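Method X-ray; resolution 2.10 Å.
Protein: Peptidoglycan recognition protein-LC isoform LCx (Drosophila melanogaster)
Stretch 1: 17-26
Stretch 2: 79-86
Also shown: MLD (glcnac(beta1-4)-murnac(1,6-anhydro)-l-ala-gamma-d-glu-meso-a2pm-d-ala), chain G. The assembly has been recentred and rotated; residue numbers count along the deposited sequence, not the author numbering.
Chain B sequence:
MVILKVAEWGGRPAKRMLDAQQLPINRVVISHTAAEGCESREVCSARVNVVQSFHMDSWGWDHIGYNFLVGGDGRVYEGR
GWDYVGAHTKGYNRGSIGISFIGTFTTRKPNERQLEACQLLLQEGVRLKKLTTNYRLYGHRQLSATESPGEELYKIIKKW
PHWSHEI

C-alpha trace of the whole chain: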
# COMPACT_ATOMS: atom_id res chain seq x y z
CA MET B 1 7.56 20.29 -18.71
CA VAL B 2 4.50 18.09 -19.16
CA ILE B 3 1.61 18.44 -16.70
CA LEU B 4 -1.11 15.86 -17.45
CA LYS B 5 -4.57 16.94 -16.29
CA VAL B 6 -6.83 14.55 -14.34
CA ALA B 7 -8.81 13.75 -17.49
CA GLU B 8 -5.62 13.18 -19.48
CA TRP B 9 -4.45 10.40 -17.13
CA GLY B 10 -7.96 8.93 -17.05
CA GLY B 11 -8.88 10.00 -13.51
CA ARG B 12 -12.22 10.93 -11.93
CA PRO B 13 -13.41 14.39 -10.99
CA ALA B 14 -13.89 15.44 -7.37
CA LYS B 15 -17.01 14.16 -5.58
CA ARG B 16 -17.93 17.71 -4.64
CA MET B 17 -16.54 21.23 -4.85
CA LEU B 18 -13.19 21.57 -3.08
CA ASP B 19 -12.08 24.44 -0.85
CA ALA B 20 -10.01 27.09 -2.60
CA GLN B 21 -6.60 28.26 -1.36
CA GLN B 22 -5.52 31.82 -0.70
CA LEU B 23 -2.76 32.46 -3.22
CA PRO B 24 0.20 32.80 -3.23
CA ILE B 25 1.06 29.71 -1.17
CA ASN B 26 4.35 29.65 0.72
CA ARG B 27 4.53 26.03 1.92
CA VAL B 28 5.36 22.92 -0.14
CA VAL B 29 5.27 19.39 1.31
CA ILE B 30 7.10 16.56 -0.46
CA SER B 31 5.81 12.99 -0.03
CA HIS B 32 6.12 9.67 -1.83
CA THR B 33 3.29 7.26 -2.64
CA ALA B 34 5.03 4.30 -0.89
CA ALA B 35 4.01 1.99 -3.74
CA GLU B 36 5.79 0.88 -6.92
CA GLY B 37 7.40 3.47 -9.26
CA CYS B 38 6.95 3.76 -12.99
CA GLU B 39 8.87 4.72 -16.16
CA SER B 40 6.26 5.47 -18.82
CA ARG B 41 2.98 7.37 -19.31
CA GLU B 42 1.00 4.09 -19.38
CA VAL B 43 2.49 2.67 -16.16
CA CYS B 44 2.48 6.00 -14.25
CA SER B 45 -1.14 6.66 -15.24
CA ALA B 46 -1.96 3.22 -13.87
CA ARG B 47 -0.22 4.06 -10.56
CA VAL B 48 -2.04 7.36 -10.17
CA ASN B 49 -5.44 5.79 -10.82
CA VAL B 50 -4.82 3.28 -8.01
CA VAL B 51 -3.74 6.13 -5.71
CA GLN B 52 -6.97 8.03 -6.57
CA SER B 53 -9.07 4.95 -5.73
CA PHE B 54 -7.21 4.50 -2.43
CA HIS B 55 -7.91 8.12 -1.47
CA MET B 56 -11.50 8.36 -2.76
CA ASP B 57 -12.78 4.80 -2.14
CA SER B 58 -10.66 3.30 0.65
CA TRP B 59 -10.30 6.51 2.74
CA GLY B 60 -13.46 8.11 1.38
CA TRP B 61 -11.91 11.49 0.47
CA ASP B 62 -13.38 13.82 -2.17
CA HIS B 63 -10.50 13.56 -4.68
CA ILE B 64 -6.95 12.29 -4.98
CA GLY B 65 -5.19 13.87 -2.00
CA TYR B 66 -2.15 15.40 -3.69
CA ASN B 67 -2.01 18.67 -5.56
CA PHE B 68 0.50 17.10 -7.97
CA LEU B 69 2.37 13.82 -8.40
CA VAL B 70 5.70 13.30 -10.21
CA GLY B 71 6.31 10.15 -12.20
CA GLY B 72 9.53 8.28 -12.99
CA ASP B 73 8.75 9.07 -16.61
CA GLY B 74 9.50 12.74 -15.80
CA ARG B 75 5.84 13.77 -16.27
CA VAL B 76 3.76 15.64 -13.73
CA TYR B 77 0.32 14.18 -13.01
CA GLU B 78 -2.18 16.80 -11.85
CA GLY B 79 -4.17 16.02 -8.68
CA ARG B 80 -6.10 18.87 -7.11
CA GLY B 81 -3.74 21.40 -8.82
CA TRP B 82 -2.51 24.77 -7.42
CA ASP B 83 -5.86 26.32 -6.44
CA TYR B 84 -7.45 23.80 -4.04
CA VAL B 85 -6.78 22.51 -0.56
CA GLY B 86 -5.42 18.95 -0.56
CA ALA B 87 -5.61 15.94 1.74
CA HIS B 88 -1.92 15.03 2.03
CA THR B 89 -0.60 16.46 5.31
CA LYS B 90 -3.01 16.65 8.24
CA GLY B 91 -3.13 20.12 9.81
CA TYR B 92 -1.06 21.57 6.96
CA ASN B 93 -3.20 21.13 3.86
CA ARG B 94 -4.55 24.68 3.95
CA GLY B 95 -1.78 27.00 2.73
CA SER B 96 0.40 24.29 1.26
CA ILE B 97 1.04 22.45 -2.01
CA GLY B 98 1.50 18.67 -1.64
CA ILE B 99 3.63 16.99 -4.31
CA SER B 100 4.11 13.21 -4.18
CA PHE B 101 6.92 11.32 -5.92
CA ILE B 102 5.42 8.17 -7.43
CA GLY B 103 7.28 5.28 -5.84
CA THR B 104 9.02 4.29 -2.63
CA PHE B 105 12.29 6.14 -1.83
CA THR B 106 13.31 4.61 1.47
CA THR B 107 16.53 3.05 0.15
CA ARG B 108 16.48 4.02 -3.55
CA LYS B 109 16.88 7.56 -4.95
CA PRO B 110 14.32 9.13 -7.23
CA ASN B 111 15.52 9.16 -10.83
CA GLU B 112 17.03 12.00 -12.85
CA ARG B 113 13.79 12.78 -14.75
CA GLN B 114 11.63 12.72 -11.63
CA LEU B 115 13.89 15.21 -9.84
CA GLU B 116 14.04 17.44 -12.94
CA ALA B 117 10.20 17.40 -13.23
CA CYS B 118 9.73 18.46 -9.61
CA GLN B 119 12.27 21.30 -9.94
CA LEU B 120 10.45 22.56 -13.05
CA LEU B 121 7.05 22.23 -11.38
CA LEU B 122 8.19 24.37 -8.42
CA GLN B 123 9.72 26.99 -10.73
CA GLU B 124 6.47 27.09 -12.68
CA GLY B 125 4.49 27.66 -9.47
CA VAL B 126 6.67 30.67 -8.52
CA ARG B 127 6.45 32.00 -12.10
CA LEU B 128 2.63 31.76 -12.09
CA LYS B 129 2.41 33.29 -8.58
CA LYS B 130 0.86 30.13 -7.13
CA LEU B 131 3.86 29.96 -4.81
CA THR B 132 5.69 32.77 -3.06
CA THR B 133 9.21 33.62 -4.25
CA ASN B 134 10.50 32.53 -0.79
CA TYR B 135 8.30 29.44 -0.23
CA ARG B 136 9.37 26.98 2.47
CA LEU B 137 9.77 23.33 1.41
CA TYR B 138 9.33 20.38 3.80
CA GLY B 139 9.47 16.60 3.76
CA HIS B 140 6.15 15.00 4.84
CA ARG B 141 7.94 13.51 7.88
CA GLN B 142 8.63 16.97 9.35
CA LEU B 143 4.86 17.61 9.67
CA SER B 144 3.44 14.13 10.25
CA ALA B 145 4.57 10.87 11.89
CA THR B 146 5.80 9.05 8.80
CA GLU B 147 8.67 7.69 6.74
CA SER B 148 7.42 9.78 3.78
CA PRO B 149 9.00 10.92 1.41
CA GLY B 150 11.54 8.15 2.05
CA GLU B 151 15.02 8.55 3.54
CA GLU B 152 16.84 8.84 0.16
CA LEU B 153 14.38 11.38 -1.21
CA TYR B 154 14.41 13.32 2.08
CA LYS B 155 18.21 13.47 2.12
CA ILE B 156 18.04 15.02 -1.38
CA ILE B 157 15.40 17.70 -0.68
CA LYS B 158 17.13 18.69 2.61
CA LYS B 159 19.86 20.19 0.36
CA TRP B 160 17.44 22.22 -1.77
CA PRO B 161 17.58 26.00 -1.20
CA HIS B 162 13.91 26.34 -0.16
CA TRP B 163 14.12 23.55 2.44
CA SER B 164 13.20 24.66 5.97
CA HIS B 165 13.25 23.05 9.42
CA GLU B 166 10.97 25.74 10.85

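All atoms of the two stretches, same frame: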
# COMPACT_ATOMS: atom_id res chain seq x y z
N MET B 17 -17.37 20.05 -4.69
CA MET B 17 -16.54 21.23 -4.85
C MET B 17 -15.52 21.29 -3.72
O MET B 17 -15.87 21.14 -2.55
CB MET B 17 -17.44 22.47 -4.82
CG MET B 17 -16.78 23.75 -5.30
SD MET B 17 -17.90 25.16 -5.15
CE MET B 17 -19.41 24.54 -5.92
N LEU B 18 -14.25 21.50 -4.07
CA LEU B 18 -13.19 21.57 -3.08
C LEU B 18 -12.98 23.00 -2.61
O LEU B 18 -13.34 23.95 -3.31
CB LEU B 18 -11.89 20.98 -3.64
CG LEU B 18 -11.99 19.55 -4.17
CD1 LEU B 18 -10.66 19.05 -4.69
CD2 LEU B 18 -12.54 18.59 -3.10
N ASP B 19 -12.43 23.14 -1.41
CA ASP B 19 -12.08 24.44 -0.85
C ASP B 19 -10.92 25.05 -1.63
O ASP B 19 -9.94 24.37 -1.94
CB ASP B 19 -11.65 24.31 0.63
CG ASP B 19 -12.80 23.97 1.56
OD1 ASP B 19 -13.98 24.12 1.18
OD2 ASP B 19 -12.51 23.56 2.70
N ALA B 20 -11.03 26.34 -1.90
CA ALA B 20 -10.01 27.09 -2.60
C ALA B 20 -8.94 27.62 -1.64
O ALA B 20 -9.23 27.92 -0.48
CB ALA B 20 -10.63 28.23 -3.37
N GLN B 21 -7.71 27.73 -2.13
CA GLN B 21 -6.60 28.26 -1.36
C GLN B 21 -6.50 29.75 -1.56
O GLN B 21 -6.86 30.26 -2.62
CB GLN B 21 -5.29 27.65 -1.85
CG GLN B 21 -5.22 26.15 -1.79
CD GLN B 21 -4.24 25.64 -0.75
OE1 GLN B 21 -4.11 26.20 0.33
NE2 GLN B 21 -3.54 24.58 -1.09
N GLN B 22 -6.00 30.45 -0.54
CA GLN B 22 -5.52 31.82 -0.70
C GLN B 22 -4.14 31.74 -1.36
O GLN B 22 -3.24 31.04 -0.86
CB GLN B 22 -5.43 32.55 0.65
CG GLN B 22 -4.93 34.00 0.54
CD GLN B 22 -5.67 34.99 1.44
OE1 GLN B 22 -6.46 34.60 2.30
NE2 GLN B 22 -5.42 36.28 1.24
N LEU B 23 -4.01 32.40 -2.50
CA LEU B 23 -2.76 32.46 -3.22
C LEU B 23 -2.11 33.81 -2.94
O LEU B 23 -2.81 34.78 -2.67
CB LEU B 23 -3.00 32.27 -4.72
CG LEU B 23 -3.69 30.98 -5.18
CD1 LEU B 23 -4.01 31.08 -6.68
CD2 LEU B 23 -2.84 29.77 -4.90
N PRO B 24 -0.76 33.88 -2.99
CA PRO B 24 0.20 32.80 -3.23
C PRO B 24 0.42 31.91 -2.01
O PRO B 24 0.21 32.35 -0.89
CB PRO B 24 1.50 33.55 -3.56
CG PRO B 24 1.36 34.86 -2.84
CD PRO B 24 -0.09 35.19 -2.81
N ILE B 25 0.84 30.68 -2.24
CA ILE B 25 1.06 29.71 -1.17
C ILE B 25 2.55 29.69 -0.86
O ILE B 25 3.37 29.72 -1.78
CB ILE B 25 0.60 28.30 -1.62
CG1 ILE B 25 -0.93 28.26 -1.70
CG2 ILE B 25 1.11 27.19 -0.70
CD1 ILE B 25 -1.41 27.29 -2.74
N ASN B 26 2.92 29.66 0.41
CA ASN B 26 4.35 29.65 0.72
C ASN B 26 4.84 28.43 1.50
O ASN B 26 5.87 28.49 2.17
CB ASN B 26 4.79 30.97 1.36
CG ASN B 26 4.72 30.96 2.83
OD1 ASN B 26 3.67 30.66 3.42
ND2 ASN B 26 5.86 31.28 3.46
N GLY B 79 -3.18 16.49 -9.63
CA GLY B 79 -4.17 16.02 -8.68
C GLY B 79 -5.22 17.11 -8.52
O GLY B 79 -6.02 17.39 -9.44
N ARG B 80 -5.21 17.74 -7.35
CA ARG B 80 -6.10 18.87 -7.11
C ARG B 80 -5.60 20.17 -7.76
O ARG B 80 -6.37 21.14 -7.84
CB ARG B 80 -6.32 19.06 -5.62
CG ARG B 80 -7.00 17.87 -5.00
CD ARG B 80 -7.23 18.03 -3.52
NE ARG B 80 -7.72 16.77 -2.94
CZ ARG B 80 -8.51 16.65 -1.88
NH1 ARG B 80 -8.99 17.70 -1.22
NH2 ARG B 80 -8.86 15.43 -1.48
N GLY B 81 -4.35 20.19 -8.23
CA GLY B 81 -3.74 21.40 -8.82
C GLY B 81 -3.35 22.47 -7.79
O GLY B 81 -3.40 22.21 -6.58
N TRP B 82 -3.00 23.66 -8.28
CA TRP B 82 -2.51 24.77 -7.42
C TRP B 82 -3.57 25.43 -6.52
O TRP B 82 -3.22 25.96 -5.45
CB TRP B 82 -1.91 25.92 -8.27
CG TRP B 82 -0.74 25.54 -9.12
CD1 TRP B 82 -0.71 25.43 -10.48
CD2 TRP B 82 0.58 25.25 -8.68
NE1 TRP B 82 0.55 25.08 -10.91
CE2 TRP B 82 1.36 24.95 -9.82
CE3 TRP B 82 1.20 25.21 -7.42
CZ2 TRP B 82 2.71 24.61 -9.73
CZ3 TRP B 82 2.55 24.85 -7.34
CH2 TRP B 82 3.28 24.57 -8.49
N ASP B 83 -4.82 25.44 -6.98
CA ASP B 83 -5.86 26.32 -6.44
C ASP B 83 -6.74 25.73 -5.34
O ASP B 83 -7.58 26.44 -4.80
CB ASP B 83 -6.79 26.79 -7.57
CG ASP B 83 -6.09 27.63 -8.62
OD1 ASP B 83 -4.89 27.95 -8.47
OD2 ASP B 83 -6.75 28.01 -9.60
N TYR B 84 -6.57 24.45 -5.01
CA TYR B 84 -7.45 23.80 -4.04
C TYR B 84 -6.69 23.15 -2.91
O TYR B 84 -5.56 22.69 -3.09
CB TYR B 84 -8.37 22.78 -4.72
CG TYR B 84 -9.26 23.44 -5.72
CD1 TYR B 84 -10.38 24.15 -5.31
CD2 TYR B 84 -8.95 23.41 -7.07
CE1 TYR B 84 -11.19 24.79 -6.23
CE2 TYR B 84 -9.74 24.04 -7.99
CZ TYR B 84 -10.86 24.73 -7.57
OH TYR B 84 -11.63 25.34 -8.51
N VAL B 85 -7.35 23.08 -1.77
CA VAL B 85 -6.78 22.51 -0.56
C VAL B 85 -6.75 20.99 -0.71
O VAL B 85 -7.76 20.38 -1.06
CB VAL B 85 -7.62 22.89 0.68
CG1 VAL B 85 -7.01 22.28 1.93
CG2 VAL B 85 -7.76 24.43 0.82
N GLY B 86 -5.59 20.39 -0.47
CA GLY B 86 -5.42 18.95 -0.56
C GLY B 86 -5.77 18.15 0.70
O GLY B 86 -6.32 18.67 1.66
CAA MLD G . 7.04 4.10 3.50
CAB MLD G . 6.11 5.13 4.11
OAC MLD G . 6.15 6.30 3.76
N2 MLD G . 5.27 4.64 5.03
C2 MLD G . 4.31 5.45 5.77
C3 MLD G . 4.53 5.15 7.26
O3 MLD G . 5.87 5.46 7.69
C4 MLD G . 3.47 5.83 8.11
O4 MLD G . 3.62 5.34 9.43
C5 MLD G . 2.07 5.44 7.60
C6 MLD G . 0.89 6.14 8.29
O6 MLD G . -0.34 5.49 7.85
O5 MLD G . 1.99 5.85 6.24
C1 MLD G . 2.89 5.10 5.38
O1 MLD G . 2.67 5.51 4.05
CA4 MLD G . 1.42 5.02 3.53
CA5 MLD G . 1.37 3.53 3.18
OA5 MLD G . 1.08 3.26 1.77
CA6 MLD G . 0.09 3.13 3.82
OA6 MLD G . -0.90 3.51 2.89
CA1 MLD G . -0.22 3.86 1.64
CA2 MLD G . -0.08 5.39 1.58
NAD MLD G . -0.03 5.83 0.17
CAE MLD G . -0.87 6.71 -0.33
CAF MLD G . -0.65 7.01 -1.80
OAG MLD G . -1.75 7.28 0.31
CA3 MLD G . 1.19 5.86 2.29
OAH MLD G . 1.10 7.27 2.70
CAI MLD G . 1.77 8.20 1.81
CAJ MLD G . 3.21 8.44 2.20
CAL MLD G . 1.02 9.55 1.84
OAM MLD G . 1.50 10.47 1.19
N MLD G . -0.10 9.65 2.55
CA MLD G . -0.92 10.88 2.62
CB MLD G . -1.91 10.79 1.46
C MLD G . -1.69 10.83 3.95
O MLD G . -2.36 9.83 4.24
NAN MLD G . -1.55 11.90 4.72
CAO MLD G . -2.18 12.10 6.03
CAP MLD G . -1.15 12.60 7.09
OBA MLD G . -1.62 13.16 8.08
OAQ MLD G . 0.09 12.45 6.89
CBB MLD G . -3.19 13.24 5.92
CBC MLD G . -4.42 12.93 5.08
CBD MLD G . -5.38 14.13 5.14
OBE MLD G . -4.97 15.27 5.37
NBF MLD G . -6.65 13.85 4.93
CBG MLD G . -7.69 14.88 4.95
CBH MLD G . -7.86 15.42 6.38
OBI MLD G . -7.90 14.66 7.35
NBJ MLD G . -7.92 16.75 6.49
CBK MLD G . -8.11 17.47 7.77
CBL MLD G . -9.34 18.36 7.63
CBM MLD G . -6.91 18.36 8.17
OBO MLD G . -6.16 18.79 7.26
OBN MLD G . -6.80 18.61 9.39
CBP MLD G . -8.99 14.28 4.39
CBQ MLD G . -10.01 15.36 4.01
CBR MLD G . -11.23 14.75 3.32
CBS MLD G . -12.00 15.75 2.45
CBT MLD G . -11.19 16.05 1.19
OBV MLD G . -11.15 15.15 0.33
OBU MLD G . -10.64 17.16 1.10
NBW MLD G . -12.23 16.99 3.21

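Stretch 1 is extended, becoming a strand only at Ile 25 and Asn 26, while stretch 2 has no regular helix or strand. They meet at a single beta bridge between Ala 20 and Tyr 84, whose CA atoms lie 4.4 Å apart. Two backbone hydrogen bonds define it: Val 85 N to Asp 19 O (2.9 Å, 169°) and Gln 21 N to Asp 83 O (3.0 Å, 164°). The near-linear angles show that the amides aim squarely at their acceptors. Each acceptor also receives a CA-H...O contact, Tyr 84 CA to Asp 19 O and Ala 20 CA to Asp 83 O, both 3.3 Å.

The contact buries 524 Å², both sides summed. Gln 21, buried and pointing toward stretch 2, packs its CG methylene 4.0 Å from Val 85 CG2, while its terminal NE2 adds a weak hydrogen bond to Tyr 84 O (3.4 Å, 135°), so one side chain offers both. Leu 18 CB lies 3.9 Å from Tyr 84 CD1, and Leu 18 CD1 lies 3.8 Å from Arg 80 CD, offering hydrocarbon to hydrocarbon. Farther along, Ile 25 CD1 approaches Trp 82 O at 3.5 Å. Arg 80 NH1 donates hydrogen bonds to Val 85 O (3.0 Å), within stretch 2, and to MLD OBU (2.9 Å), and Arg 80 NH2 donates one to MLD OBV (2.9 Å), fitting a peptidoglycan recognition protein.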